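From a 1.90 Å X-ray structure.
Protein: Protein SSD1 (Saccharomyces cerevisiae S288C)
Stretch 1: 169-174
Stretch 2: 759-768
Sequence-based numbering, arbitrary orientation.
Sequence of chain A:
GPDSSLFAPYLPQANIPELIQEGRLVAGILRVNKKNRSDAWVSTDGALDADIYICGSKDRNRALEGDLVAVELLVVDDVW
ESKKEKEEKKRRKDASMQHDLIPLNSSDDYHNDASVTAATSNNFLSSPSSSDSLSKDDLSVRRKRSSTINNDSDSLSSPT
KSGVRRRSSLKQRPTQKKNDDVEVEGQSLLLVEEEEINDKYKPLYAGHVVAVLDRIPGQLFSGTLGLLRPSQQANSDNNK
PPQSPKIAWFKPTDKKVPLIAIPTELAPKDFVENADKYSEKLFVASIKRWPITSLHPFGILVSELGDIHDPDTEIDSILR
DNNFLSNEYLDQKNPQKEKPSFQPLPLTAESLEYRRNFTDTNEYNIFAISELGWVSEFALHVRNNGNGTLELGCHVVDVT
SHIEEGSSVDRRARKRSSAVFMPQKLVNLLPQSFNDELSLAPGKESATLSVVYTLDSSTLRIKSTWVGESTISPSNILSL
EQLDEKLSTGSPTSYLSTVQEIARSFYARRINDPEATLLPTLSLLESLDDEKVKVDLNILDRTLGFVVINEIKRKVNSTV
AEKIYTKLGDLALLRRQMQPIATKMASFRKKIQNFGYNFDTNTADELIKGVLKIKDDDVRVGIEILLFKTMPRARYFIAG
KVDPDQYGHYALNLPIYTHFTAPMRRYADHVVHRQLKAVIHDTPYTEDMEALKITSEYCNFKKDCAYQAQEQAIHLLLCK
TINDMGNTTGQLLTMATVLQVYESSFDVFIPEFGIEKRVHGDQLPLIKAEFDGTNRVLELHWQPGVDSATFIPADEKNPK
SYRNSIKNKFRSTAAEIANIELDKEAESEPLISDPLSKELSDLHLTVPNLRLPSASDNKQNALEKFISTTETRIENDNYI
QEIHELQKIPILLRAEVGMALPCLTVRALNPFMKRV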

ATOM      1  N   SER A 169     -13.858  -0.557  32.031  1.00 62.03           N
ATOM      2  CA  SER A 169     -13.934  -0.022  30.678  1.00 58.84           C
ATOM      3  C   SER A 169     -14.421  -0.995  29.609  1.00 54.88           C
ATOM      4  O   SER A 169     -14.397  -0.636  28.424  1.00 54.90           O
ATOM      5  CB  SER A 169     -12.559   0.522  30.271  1.00 58.68           C
ATOM      6  OG  SER A 169     -11.541  -0.411  30.587  1.00 58.11           O
ATOM      7  N   LEU A 170     -14.850  -2.205  29.961  1.00 51.34           N
ATOM      8  CA  LEU A 170     -15.329  -3.140  28.946  1.00 49.54           C
ATOM      9  C   LEU A 170     -16.502  -2.538  28.181  1.00 50.21           C
ATOM     10  O   LEU A 170     -17.465  -2.049  28.779  1.00 51.57           O
ATOM     11  CB  LEU A 170     -15.748  -4.461  29.595  1.00 50.01           C
ATOM     12  CG  LEU A 170     -16.201  -5.582  28.654  1.00 49.69           C
ATOM     13  CD1 LEU A 170     -15.154  -5.894  27.606  1.00 48.56           C
ATOM     14  CD2 LEU A 170     -16.543  -6.847  29.441  1.00 50.73           C
ATOM     15  N   LYS A 171     -16.421  -2.581  26.851  1.00 50.42           N
ATOM     16  CA  LYS A 171     -17.432  -1.988  25.983  1.00 52.86           C
ATOM     17  C   LYS A 171     -17.948  -3.019  24.991  1.00 51.35           C
ATOM     18  O   LYS A 171     -17.163  -3.621  24.253  1.00 49.52           O
ATOM     19  CB  LYS A 171     -16.860  -0.783  25.225  1.00 55.38           C
ATOM     20  CG  LYS A 171     -17.856  -0.099  24.300  1.00 57.95           C
ATOM     21  N   GLN A 172     -19.266  -3.206  24.960  1.00 52.88           N
ATOM     22  CA  GLN A 172     -19.903  -4.060  23.962  1.00 53.70           C
ATOM     23  C   GLN A 172     -20.320  -3.193  22.778  1.00 51.17           C
ATOM     24  O   GLN A 172     -21.185  -2.322  22.910  1.00 50.47           O
ATOM     25  CB  GLN A 172     -21.108  -4.792  24.544  1.00 59.31           C
ATOM     26  CG  GLN A 172     -21.719  -5.798  23.575  1.00 63.11           C
ATOM     27  CD  GLN A 172     -23.061  -6.327  24.036  1.00 67.89           C
ATOM     28  OE1 GLN A 172     -23.788  -5.654  24.765  1.00 72.40           O
ATOM     29  NE2 GLN A 172     -23.398  -7.537  23.609  1.00 66.86           N
ATOM     30  N   ARG A 173     -19.703  -3.425  21.629  1.00 49.23           N
ATOM     31  CA  ARG A 173     -20.079  -2.693  20.431  1.00 49.14           C
ATOM     32  C   ARG A 173     -21.450  -3.156  19.944  1.00 48.55           C
ATOM     33  O   ARG A 173     -21.775  -4.344  20.041  1.00 46.45           O
ATOM     34  CB  ARG A 173     -19.045  -2.908  19.331  1.00 48.16           C
ATOM     35  CG  ARG A 173     -17.691  -2.274  19.609  1.00 47.10           C
ATOM     36  CD  ARG A 173     -16.646  -2.791  18.642  1.00 44.19           C
ATOM     37  NE  ARG A 173     -16.474  -4.230  18.805  1.00 41.72           N
ATOM     38  CZ  ARG A 173     -15.919  -5.035  17.907  1.00 39.29           C
ATOM     39  NH1 ARG A 173     -15.825  -6.329  18.168  1.00 39.01           N
ATOM     40  NH2 ARG A 173     -15.452  -4.554  16.761  1.00 37.12           N
ATOM     41  N   PRO A 174     -22.270  -2.253  19.400  1.00 49.84           N
ATOM     42  CA  PRO A 174     -23.540  -2.686  18.805  1.00 49.58           C
ATOM     43  C   PRO A 174     -23.296  -3.637  17.642  1.00 47.16           C
ATOM     44  O   PRO A 174     -22.222  -3.660  17.040  1.00 44.42           O
ATOM     45  CB  PRO A 174     -24.183  -1.376  18.326  1.00 51.37           C
ATOM     46  CG  PRO A 174     -23.480  -0.296  19.064  1.00 51.94           C
ATOM     47  CD  PRO A 174     -22.087  -0.794  19.305  1.00 50.59           C
ATOM     48  N   VAL A 759      -7.609  -6.850  18.876  1.00 38.10           N
ATOM     49  CA  VAL A 759      -8.341  -7.722  19.784  1.00 37.42           C
ATOM     50  C   VAL A 759      -9.420  -6.898  20.473  1.00 37.55           C
ATOM     51  O   VAL A 759      -9.132  -5.848  21.062  1.00 37.65           O
ATOM     52  CB  VAL A 759      -7.399  -8.364  20.815  1.00 37.11           C
ATOM     53  CG1 VAL A 759      -8.196  -9.205  21.811  1.00 35.62           C
ATOM     54  CG2 VAL A 759      -6.332  -9.206  20.118  1.00 36.67           C
ATOM     55  N   HIS A 760     -10.665  -7.358  20.383  1.00 36.57           N
ATOM     56  CA  HIS A 760     -11.803  -6.667  20.973  1.00 38.17           C
ATOM     57  C   HIS A 760     -12.261  -7.382  22.238  1.00 38.04           C
ATOM     58  O   HIS A 760     -12.483  -8.598  22.225  1.00 37.50           O
ATOM     59  CB  HIS A 760     -12.953  -6.581  19.970  1.00 39.73           C
ATOM     60  CG  HIS A 760     -12.630  -5.760  18.766  1.00 40.03           C
ATOM     61  ND1 HIS A 760     -12.760  -4.387  18.747  1.00 40.24           N
ATOM     62  CD2 HIS A 760     -12.151  -6.111  17.550  1.00 39.87           C
ATOM     63  CE1 HIS A 760     -12.392  -3.931  17.564  1.00 40.32           C
ATOM     64  NE2 HIS A 760     -12.017  -4.955  16.819  1.00 39.82           N
ATOM     65  N   GLY A 761     -12.415  -6.620  23.322  1.00 38.75           N
ATOM     66  CA  GLY A 761     -12.857  -7.213  24.572  1.00 39.98           C
ATOM     67  C   GLY A 761     -14.215  -7.878  24.454  1.00 39.82           C
ATOM     68  O   GLY A 761     -14.465  -8.913  25.078  1.00 40.47           O
ATOM     69  N   ASP A 762     -15.111  -7.296  23.655  1.00 38.45           N
ATOM     70  CA  ASP A 762     -16.456  -7.837  23.510  1.00 39.63           C
ATOM     71  C   ASP A 762     -16.504  -9.084  22.635  1.00 39.61           C
ATOM     72  O   ASP A 762     -17.597  -9.549  22.307  1.00 39.61           O
ATOM     73  CB  ASP A 762     -17.403  -6.770  22.953  1.00 40.52           C
ATOM     74  CG  ASP A 762     -17.039  -6.331  21.551  1.00 40.59           C
ATOM     75  OD1 ASP A 762     -16.220  -7.013  20.898  1.00 40.00           O
ATOM     76  OD2 ASP A 762     -17.575  -5.292  21.106  1.00 41.11           O
ATOM     77  N   GLN A 763     -15.356  -9.617  22.226  1.00 40.73           N
ATOM     78  CA  GLN A 763     -15.305 -10.910  21.553  1.00 40.30           C
ATOM     79  C   GLN A 763     -14.542 -11.935  22.379  1.00 39.07           C
ATOM     80  O   GLN A 763     -14.299 -13.052  21.901  1.00 39.63           O
ATOM     81  CB  GLN A 763     -14.699 -10.756  20.158  1.00 41.64           C
ATOM     82  CG  GLN A 763     -15.630  -9.997  19.218  1.00 45.39           C
ATOM     83  CD  GLN A 763     -15.051  -9.798  17.837  1.00 48.97           C
ATOM     84  OE1 GLN A 763     -13.890  -9.412  17.688  1.00 49.64           O
ATOM     85  NE2 GLN A 763     -15.862 -10.051  16.814  1.00 50.69           N
ATOM     86  N   LEU A 764     -14.192 -11.594  23.616  1.00 42.18           N
ATOM     87  CA  LEU A 764     -13.491 -12.478  24.526  1.00 41.10           C
ATOM     88  C   LEU A 764     -14.386 -12.852  25.707  1.00 40.35           C
ATOM     89  O   LEU A 764     -15.226 -12.054  26.135  1.00 39.56           O
ATOM     90  CB  LEU A 764     -12.215 -11.806  25.049  1.00 39.81           C
ATOM     91  CG  LEU A 764     -11.223 -11.353  23.974  1.00 39.13           C
ATOM     92  CD1 LEU A 764     -10.053 -10.599  24.591  1.00 37.70           C
ATOM     93  CD2 LEU A 764     -10.734 -12.550  23.168  1.00 39.87           C
ATOM     94  N   PRO A 765     -14.229 -14.061  26.259  1.00 43.50           N
ATOM     95  CA  PRO A 765     -15.033 -14.447  27.429  1.00 43.76           C
ATOM     96  C   PRO A 765     -14.563 -13.750  28.696  1.00 44.29           C
ATOM     97  O   PRO A 765     -13.825 -14.331  29.499  1.00 44.68           O
ATOM     98  CB  PRO A 765     -14.828 -15.965  27.511  1.00 44.16           C
ATOM     99  CG  PRO A 765     -13.452 -16.172  26.922  1.00 43.85           C
ATOM    100  CD  PRO A 765     -13.331 -15.145  25.816  1.00 43.47           C
ATOM    101  N   LEU A 766     -14.999 -12.509  28.883  1.00 43.91           N
ATOM    102  CA  LEU A 766     -14.561 -11.678  29.992  1.00 43.96           C
ATOM    103  C   LEU A 766     -15.698 -11.434  30.974  1.00 46.37           C
ATOM    104  O   LEU A 766     -16.881 -11.524  30.633  1.00 46.74           O
ATOM    105  CB  LEU A 766     -14.039 -10.329  29.489  1.00 41.61           C
ATOM    106  CG  LEU A 766     -12.899 -10.351  28.474  1.00 39.71           C
ATOM    107  CD1 LEU A 766     -12.545  -8.930  28.052  1.00 38.83           C
ATOM    108  CD2 LEU A 766     -11.681 -11.062  29.044  1.00 39.67           C
ATOM    109  N   ILE A 767     -15.315 -11.104  32.204  1.00 47.90           N
ATOM    110  CA  ILE A 767     -16.254 -10.584  33.192  1.00 49.28           C
ATOM    111  C   ILE A 767     -16.247  -9.063  33.187  1.00 49.10           C
ATOM    112  O   ILE A 767     -17.298  -8.428  33.292  1.00 49.31           O
ATOM    113  CB  ILE A 767     -15.908 -11.146  34.587  1.00 51.68           C
ATOM    114  CG1 ILE A 767     -16.322 -12.614  34.687  1.00 54.40           C
ATOM    115  CG2 ILE A 767     -16.577 -10.324  35.684  1.00 51.89           C
ATOM    116  CD1 ILE A 767     -15.224 -13.515  35.179  1.00 56.13           C
ATOM    117  N   LYS A 768     -15.068  -8.467  33.054  1.00 48.40           N
ATOM    118  CA  LYS A 768     -14.932  -7.022  32.954  1.00 48.51           C
ATOM    119  C   LYS A 768     -13.547  -6.720  32.399  1.00 46.84           C
ATOM    120  O   LYS A 768     -12.772  -7.625  32.076  1.00 45.51           O
ATOM    121  CB  LYS A 768     -15.146  -6.339  34.308  1.00 51.27           C
ATOM    122  CG  LYS A 768     -14.143  -6.744  35.376  1.00 53.20           C
ATOM    123  CD  LYS A 768     -14.237  -5.853  36.609  1.00 55.64           C
TER
HETATM  124  O   HOH W   1     -14.861  -4.401  23.151  1.00 41.07           O

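The guanidinium of R173 is engaged in two ways at once: its edge is held by the carboxylate of D762, while one of its faces lies flat on the imidazole of H760. The stacked groups are nearly parallel, with planes at 6° and centres 3.5 Å apart, and R173 NH2 comes within 3.2 Å of H760 CE1. Although R173 NH2 is also close to both ring nitrogens of H760, the angles are poor for hydrogen bonding; this is a face-to-face contact, and NH2, like both imidazole nitrogens, finds its hydrogen-bonding partners elsewhere in the structure.

The salt bridge is bidentate and uses the side of the guanidinium formed by NE and NH1. R173 NE donates to D762 OD2 at 2.8 Å with an almost linear N-H...O angle of 173°, and R173 NH1 donates to D762 OD1, also at 2.8 Å. The same carboxylate reaches the backbone, since R173 N donates to D762 OD2 at 2.9 Å and 167°. D762 OD2 therefore accepts from both the main chain and the side chain of one residue, so the aspartate fixes where the chain passes as well as where the guanidinium lies. To close this arrangement, the side chain of R173 bends at chi1 and chi3, both m, with chi2 t, and its end comes nearer to stretch 2 although its CA-to-CB bond points sideways. Near the guanidinium plane, R173 NH1 also lies 3.6 Å from Q763 CD.

D762 is well placed for this role. It belongs to a short 3-10 segment, 761-763, that follows the strand ending at H760, and the turn is supported by hydrogen bonds from Q763 N to H760 O (3.0 Å) and from L764 N to G761 O (3.1 Å). The CA-to-CB bond of D762 points toward stretch 1, and its chi1 lies in the p well, so that this short side chain meets its arginine partner directly. Both residues are buried, where an unpaired charge would be costly, and each charge is met by the other. The backbone of D762 is joined at the interface by a water that accepts from D762 N at 2.9 Å and lies within hydrogen-bonding distance of K171 O, at 2.7 Å. K171 O also packs against D762 CB at 3.4 Å, and Q172 CA lies 3.8 Å from that same CB.

At the other end of the contact, L170 supplies an apolar anchor. The CA-to-CB bond of L170 points toward stretch 2, and with chi1 t and chi2 p, L170 CD1 meets L766 CD1 at 4.0 Å and G761 C at 3.8 Å, while L170 CD2 lies 3.9 Å from K768 CA. Glycine suits position 761 because a CB there would point toward stretch 1 and fall 3.0 Å from L170 CD1, a clash. Stretch 1 has no regular secondary structure, and its attachment rests chiefly on L170 and R173, which together account for most of its covered surface; the two stretches bury 414 Å² in total.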